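Local coordinates for Lmo0325 protein (Listeria monocytogenes EGD-e, PDB 4RYK) that probably binds DNA through an N-terminal helix-turn-helix and regulates transcription as a member of the Rgg-like family, at the interface of chains A and B. Sequence-based numbering; all coordinates share one arbitrary frame. Chains: chain A/B, Lmo0325 protein.

Contact 1: the interface of chains A and B. Residues chain A 112, 116, 152, 156, 160, 162-163; chain B 21, 23, 61.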
ATOM      1  N   GLN A 112      -2.632  16.443 -23.422  1.00 83.99           N
ATOM      2  CA  GLN A 112      -2.632  16.641 -21.956  1.00 71.77           C
ATOM      3  C   GLN A 112      -1.315  16.221 -21.266  1.00 72.29           C
ATOM      4  O   GLN A 112      -1.154  16.413 -20.050  1.00 72.66           O
ATOM      5  CB  GLN A 112      -3.813  15.892 -21.302  1.00 73.05           C
ATOM      6  CG  GLN A 112      -3.850  14.363 -21.500  1.00 73.76           C
ATOM      7  CD  GLN A 112      -4.642  13.925 -22.742  1.00 79.57           C
ATOM      8  OE1 GLN A 112      -4.466  14.483 -23.832  1.00 88.36           O
ATOM      9  NE2 GLN A 112      -5.501  12.922 -22.588  1.00 75.76           N
ATOM     10  N   ARG A 116       2.774  17.375 -17.735  1.00 41.67           N
ATOM     11  CA  ARG A 116       3.905  16.517 -17.366  1.00 41.09           C
ATOM     12  C   ARG A 116       5.153  16.971 -18.049  1.00 39.36           C
ATOM     13  O   ARG A 116       6.231  17.014 -17.432  1.00 40.89           O
ATOM     14  CB  ARG A 116       3.599  15.065 -17.675  1.00 41.67           C
ATOM     15  CG  ARG A 116       2.599  14.493 -16.687  1.00 39.62           C
ATOM     16  CD  ARG A 116       2.306  13.035 -16.983  1.00 41.64           C
ATOM     17  NE  ARG A 116       1.434  12.365 -16.003  1.00 40.42           N
ATOM     18  CZ  ARG A 116       1.249  11.048 -16.010  1.00 42.04           C
ATOM     19  NH1 ARG A 116       1.861  10.301 -16.926  1.00 39.51           N
ATOM     20  NH2 ARG A 116       0.441  10.468 -15.137  1.00 42.08           N
ATOM     21  N   TYR A 152      -3.424  24.437 -15.745  1.00 37.64           N
ATOM     22  CA  TYR A 152      -4.018  23.108 -15.646  1.00 37.80           C
ATOM     23  C   TYR A 152      -4.830  22.946 -14.343  1.00 36.68           C
ATOM     24  O   TYR A 152      -5.947  22.465 -14.345  1.00 37.89           O
ATOM     25  CB  TYR A 152      -2.919  22.026 -15.678  1.00 39.59           C
ATOM     26  CG  TYR A 152      -3.486  20.640 -15.431  1.00 39.61           C
ATOM     27  CD1 TYR A 152      -4.217  19.988 -16.423  1.00 42.81           C
ATOM     28  CD2 TYR A 152      -3.344  20.008 -14.211  1.00 39.26           C
ATOM     29  CE1 TYR A 152      -4.802  18.747 -16.211  1.00 43.99           C
ATOM     30  CE2 TYR A 152      -3.879  18.734 -13.988  1.00 38.03           C
ATOM     31  CZ  TYR A 152      -4.603  18.095 -14.990  1.00 44.50           C
ATOM     32  OH  TYR A 152      -5.207  16.840 -14.793  1.00 45.56           O
HETATM   33  N   MSE A 156     -10.072  23.848 -11.526  1.00 35.30           N
HETATM   34  CA  MSE A 156     -10.513  22.468 -11.208  1.00 36.85           C
HETATM   35  C   MSE A 156     -11.074  22.459  -9.804  1.00 38.19           C
HETATM   36  O   MSE A 156     -10.544  23.108  -8.875  1.00 37.83           O
HETATM   37  CB  MSE A 156      -9.368  21.476 -11.277  1.00 33.64           C
HETATM   38  CG  MSE A 156      -8.836  21.321 -12.679  1.00 34.46           C
HETATM   39 SE   MSE A 156      -7.400  19.951 -12.783  0.90 35.34          SE
HETATM   40  CE  MSE A 156      -8.369  18.499 -11.961  1.00 32.72           C
ATOM     41  N   THR A 160      -7.823  14.272  -8.542  1.00 31.98           N
ATOM     42  CA  THR A 160      -7.390  12.916  -8.312  1.00 33.46           C
ATOM     43  C   THR A 160      -5.930  12.979  -7.883  1.00 33.95           C
ATOM     44  O   THR A 160      -5.385  14.066  -7.684  1.00 32.58           O
ATOM     45  CB  THR A 160      -7.549  12.072  -9.583  1.00 34.48           C
ATOM     46  OG1 THR A 160      -6.627  12.530 -10.558  1.00 33.25           O
ATOM     47  CG2 THR A 160      -8.979  12.213 -10.132  1.00 34.10           C
ATOM     48  N   GLU A 162      -3.223  12.470  -9.415  1.00 34.31           N
ATOM     49  CA  GLU A 162      -2.386  13.159 -10.396  1.00 32.86           C
ATOM     50  C   GLU A 162      -2.180  14.642 -10.019  1.00 34.37           C
ATOM     51  O   GLU A 162      -1.081  15.158 -10.080  1.00 35.32           O
ATOM     52  CB  GLU A 162      -3.016  13.023 -11.791  1.00 33.85           C
ATOM     53  CG  GLU A 162      -2.288  13.794 -12.894  1.00 35.44           C
ATOM     54  CD  GLU A 162      -0.987  13.118 -13.283  1.00 38.70           C
ATOM     55  OE1 GLU A 162      -0.740  11.954 -12.865  1.00 36.84           O
ATOM     56  OE2 GLU A 162      -0.220  13.701 -14.036  1.00 34.81           O
ATOM     57  N   GLU A 163      -3.239  15.334  -9.624  1.00 32.90           N
ATOM     58  CA  GLU A 163      -3.112  16.751  -9.308  1.00 32.94           C
ATOM     59  C   GLU A 163      -2.401  16.949  -8.002  1.00 31.70           C
ATOM     60  O   GLU A 163      -1.666  17.919  -7.837  1.00 32.51           O
ATOM     61  CB  GLU A 163      -4.481  17.434  -9.289  1.00 35.84           C
ATOM     62  CG  GLU A 163      -5.087  17.628 -10.676  1.00 35.76           C
ATOM     63  CD  GLU A 163      -5.668  16.325 -11.257  1.00 36.24           C
ATOM     64  OE1 GLU A 163      -6.309  15.548 -10.518  1.00 34.06           O
ATOM     65  OE2 GLU A 163      -5.484  16.048 -12.455  1.00 39.39           O
TER
ATOM     66  N   LYS B  21     -11.366  17.353 -15.188  1.00 36.25           N
ATOM     67  CA  LYS B  21     -10.012  17.754 -15.613  1.00 37.68           C
ATOM     68  C   LYS B  21      -9.988  18.712 -16.790  1.00 38.16           C
ATOM     69  O   LYS B  21      -8.908  19.160 -17.207  1.00 39.32           O
ATOM     70  CB  LYS B  21      -9.175  16.500 -15.938  1.00 35.76           C
ATOM     71  CG  LYS B  21      -8.923  15.631 -14.695  1.00 37.51           C
ATOM     72  CD  LYS B  21      -7.905  14.562 -14.999  1.00 37.09           C
ATOM     73  CE  LYS B  21      -7.747  13.530 -13.895  1.00 40.64           C
ATOM     74  NZ  LYS B  21      -7.596  14.134 -12.549  1.00 45.87           N
ATOM     75  N   LEU B  23     -10.884  17.956 -19.828  1.00 39.93           N
ATOM     76  CA  LEU B  23     -10.434  17.239 -21.026  1.00 40.82           C
ATOM     77  C   LEU B  23     -11.554  16.994 -22.005  1.00 42.20           C
ATOM     78  O   LEU B  23     -12.717  16.761 -21.616  1.00 40.15           O
ATOM     79  CB  LEU B  23      -9.800  15.900 -20.650  1.00 40.31           C
ATOM     80  CG  LEU B  23      -8.552  16.032 -19.751  1.00 41.29           C
ATOM     81  CD1 LEU B  23      -8.200  14.705 -19.116  1.00 40.99           C
ATOM     82  CD2 LEU B  23      -7.361  16.603 -20.491  1.00 43.80           C
HETATM   83  N   MSE B  61      -5.008  10.068 -16.821  1.00 35.30           N
HETATM   84  CA  MSE B  61      -4.018  10.007 -15.741  1.00 36.33           C
HETATM   85  C   MSE B  61      -4.562   9.477 -14.432  1.00 35.42           C
HETATM   86  O   MSE B  61      -4.326  10.043 -13.342  1.00 37.28           O
HETATM   87  CB  MSE B  61      -3.463  11.402 -15.522  1.00 41.75           C
HETATM   88  CG  MSE B  61      -2.334  11.620 -16.506  1.00 56.97           C
HETATM   89 SE   MSE B  61      -3.135  12.803 -17.813  1.00 74.97          SE
HETATM   90  CE  MSE B  61      -2.845  14.424 -16.667  1.00 58.25           C
TER
HETATM   91  O   HOH W   1      -4.622  10.282 -10.724  1.00 34.63           O
HETATM   92  O   HOH W   2      -1.652   9.971 -11.559  1.00 40.96           O
HETATM   93  O   HOH W   3      -7.464  21.222 -16.341  1.00 41.46           O

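Contact 2: the interface of chains A and B. Residues chain A 231, 235, 246, 250; chain B 279-281.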
ATOM      1  N   LYS A 231      -0.377  14.543  11.084  1.00 39.11           N
ATOM      2  CA  LYS A 231      -0.715  13.691  12.229  1.00 43.35           C
ATOM      3  C   LYS A 231      -1.951  12.859  11.927  1.00 41.86           C
ATOM      4  O   LYS A 231      -1.923  11.623  12.037  1.00 41.23           O
ATOM      5  CB  LYS A 231      -0.994  14.493  13.483  1.00 47.90           C
ATOM      6  CG  LYS A 231       0.216  15.146  14.116  1.00 55.74           C
ATOM      7  CD  LYS A 231       0.995  14.158  14.959  1.00 64.13           C
ATOM      8  CE  LYS A 231       2.117  14.803  15.782  1.00 68.89           C
ATOM      9  NZ  LYS A 231       2.677  13.789  16.735  1.00 65.72           N
ATOM     10  N   GLU A 235      -2.204   8.692  11.146  1.00 39.12           N
ATOM     11  CA  GLU A 235      -2.870   7.932  12.176  1.00 41.66           C
ATOM     12  C   GLU A 235      -4.204   7.426  11.737  1.00 41.84           C
ATOM     13  O   GLU A 235      -4.895   6.803  12.502  1.00 45.12           O
ATOM     14  CB  GLU A 235      -3.052   8.791  13.416  1.00 43.89           C
ATOM     15  CG  GLU A 235      -1.730   9.035  14.115  1.00 45.78           C
ATOM     16  CD  GLU A 235      -1.838  10.055  15.232  1.00 50.15           C
ATOM     17  OE1 GLU A 235      -2.940  10.210  15.758  1.00 55.62           O
ATOM     18  OE2 GLU A 235      -0.834  10.689  15.595  1.00 49.63           O
ATOM     19  N   ARG A 246       4.521   8.869  11.118  1.00 34.60           N
ATOM     20  CA  ARG A 246       4.286   9.265  12.501  1.00 32.82           C
ATOM     21  C   ARG A 246       5.608   9.734  13.109  1.00 34.78           C
ATOM     22  O   ARG A 246       5.633  10.592  13.980  1.00 35.71           O
ATOM     23  CB  ARG A 246       3.687   8.115  13.304  1.00 33.45           C
ATOM     24  CG  ARG A 246       2.356   7.672  12.734  1.00 34.73           C
ATOM     25  CD  ARG A 246       1.680   6.732  13.696  1.00 35.98           C
ATOM     26  NE  ARG A 246       0.470   6.130  13.152  1.00 36.21           N
ATOM     27  CZ  ARG A 246      -0.396   5.435  13.873  1.00 36.60           C
ATOM     28  NH1 ARG A 246      -0.173   5.264  15.152  1.00 39.50           N
ATOM     29  NH2 ARG A 246      -1.474   4.899  13.319  1.00 38.86           N
ATOM     30  N   ASN A 250       6.332  13.445  14.553  1.00 38.17           N
ATOM     31  CA  ASN A 250       6.966  13.692  15.841  1.00 38.36           C
ATOM     32  C   ASN A 250       8.143  14.650  15.710  1.00 38.26           C
ATOM     33  O   ASN A 250       8.303  15.533  16.566  1.00 36.86           O
ATOM     34  CB  ASN A 250       7.451  12.413  16.538  1.00 38.00           C
ATOM     35  CG  ASN A 250       6.316  11.600  17.176  1.00 41.17           C
ATOM     36  OD1 ASN A 250       5.197  12.078  17.357  1.00 44.34           O
ATOM     37  ND2 ASN A 250       6.627  10.361  17.542  1.00 38.93           N
TER
ATOM     38  N   GLU B 279       5.487   5.841  21.560  1.00 40.23           N
ATOM     39  CA  GLU B 279       5.863   7.169  21.084  1.00 43.00           C
ATOM     40  C   GLU B 279       5.229   7.485  19.741  1.00 40.04           C
ATOM     41  O   GLU B 279       5.040   8.647  19.409  1.00 41.58           O
ATOM     42  CB  GLU B 279       7.350   7.245  20.972  1.00 43.18           C
ATOM     43  CG  GLU B 279       8.017   7.265  22.321  1.00 48.38           C
ATOM     44  CD  GLU B 279       9.521   7.191  22.204  1.00 50.90           C
ATOM     45  OE1 GLU B 279      10.003   6.914  21.088  1.00 55.65           O
ATOM     46  OE2 GLU B 279      10.210   7.414  23.208  1.00 50.59           O
ATOM     47  N   LEU B 280       4.910   6.430  18.984  1.00 37.60           N
ATOM     48  CA  LEU B 280       4.287   6.573  17.677  1.00 38.05           C
ATOM     49  C   LEU B 280       2.778   6.367  17.722  1.00 37.31           C
ATOM     50  O   LEU B 280       2.176   6.221  16.680  1.00 38.67           O
ATOM     51  CB  LEU B 280       4.902   5.630  16.618  1.00 35.24           C
ATOM     52  CG  LEU B 280       6.418   5.752  16.398  1.00 37.02           C
ATOM     53  CD1 LEU B 280       6.877   4.757  15.358  1.00 38.79           C
ATOM     54  CD2 LEU B 280       6.818   7.139  15.941  1.00 38.94           C
ATOM     55  N   HIS B 281       2.191   6.416  18.909  1.00 39.34           N
ATOM     56  CA  HIS B 281       0.736   6.486  19.111  1.00 41.48           C
ATOM     57  C   HIS B 281       0.058   5.152  18.684  1.00 42.48           C
ATOM     58  O   HIS B 281      -1.064   5.140  18.190  1.00 42.09           O
ATOM     59  CB  HIS B 281       0.155   7.745  18.435  1.00 42.55           C
ATOM     60  CG  HIS B 281       1.060   8.941  18.522  1.00 46.43           C
ATOM     61  ND1 HIS B 281       1.309   9.603  19.700  1.00 51.04           N
ATOM     62  CD2 HIS B 281       1.808   9.571  17.581  1.00 49.93           C
ATOM     63  CE1 HIS B 281       2.184  10.567  19.493  1.00 53.66           C
ATOM     64  NE2 HIS B 281       2.500  10.571  18.212  1.00 50.35           N
TER

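Contact 1: the interface of chains A and B
B:Met61, a selenomethionine just past helix 50-60, has a left-handed backbone (phi 58°, psi 46°) where it meets A:Arg116 and A:Glu162 of helices 113-132 and 161-170. Its CG lies 3.7 Å from A:Arg116 CZ as the two side chains slide past each other in opposite directions. The arginine is held for this by A:Glu162: NE and NH2 each take one carboxylate oxygen, side-on, the NE to OE2 bond being 2.9 Å long and nearly straight. The flat guanidinium and the glutamate's aliphatic CG, 3.7 Å from B:Met61 CB, form a wall that a flexible, unbranched chain can follow. The carbonyl of B:Met61 reaches water 1, which also meets A:Thr160 OG1 and the backbone N of A:Glu162.

B:Lys21 crosses A:Tyr152 and A:Met156 obliquely, passing the phenol OH and the methyl CE, its chain extended until a bend at chi4 (-48°) turns the ammonium into chain A. NZ donates to the hydroxyl OG1 of A:Thr160 at 2.7 Å and forms a salt bridge to A:Glu163 OE1 at 2.8 Å. That carboxylate is steadied by A:Tyr152 OH, 2.5 Å from OE2, and by A:Thr160 N and OG1 on OE1. Farther along, B:Leu23 CD2 packs on CB of the poorly ordered A:Gln112. In the crystal dimer the patch appears to dock one chain's probable DNA-binding domain on the other's Rgg-type C-terminal region, perhaps setting its orientation.

Contact 2: the interface of chains A and B
The side-chain oxygen OD1 of A:Asn250 is approached from both chains: B:His281 NE2 donates to it at 3.2 Å, and A:Lys231 NZ of its own chain adds a weak bond. The imidazole and the amide reach toward each other tip to tip with their planes 80° apart, and NE2 comes in on a lone pair of the carbonyl, although OD1 is tilted somewhat from the ring plane. The other branch of the amide, ND2, gives a hydrogen to the backbone O of B:Glu279 at 3.0 Å, arriving from above that carbonyl's plane. Asparagine suits the place because one short, flat group both accepts from the histidine and donates to the end of helix 263-279.

A:Arg246 takes the next carbonyl. Its chain runs extended from CG to NE, and NH1 meets B:Leu280 O at 3.0 Å, in the plane of both groups and nearly straight. A second, weak bond from NH1 goes to B:His281 O. Over one face of the guanidinium lies CG of A:Glu235, 3.7 Å above the centre, a methylene that packs there and limits the group's swing while its edge meets B:Leu280 O. The same glutamate extends beyond CG and brings OE2 to 3.5 Å from B:His281 CD2. Its carboxylate is near enough to the ring that it could stabilise a protonated imidazole, whereas the nearby A:Lys231 NZ might act against it.

B:His281 has a left-handed backbone (phi 69°, psi 31°), a turn after helix 263-279 that brings its ring back over B:Glu279 O. The methyl CD2 of B:Leu280 packs beside the amide nitrogen, 3.6 Å from A:Asn250 ND2. Chain A thus reads the carbonyls at a helix end of chain B, a polar cap that helps join the C-terminal helical domains in the dimer of the crystal.

Contact 1 and contact 2 lie about 32 Å apart, measured between the centres of their C-alpha atoms, and share no residue or helix. In contact 1 chain B contributes its N-terminal part, around helices 10-20 and 50-60, whereas in contact 2 it contributes the turn between helices 263-279 and 283-300. Chain A correspondingly offers helices from two separate stretches of its sequence. Because the interface is two-fold symmetric, each contact has a twin, and with their twins they join the chains at separate places. This form probably represents a dimeric regulator, although the structure alone does not prove its state in solution.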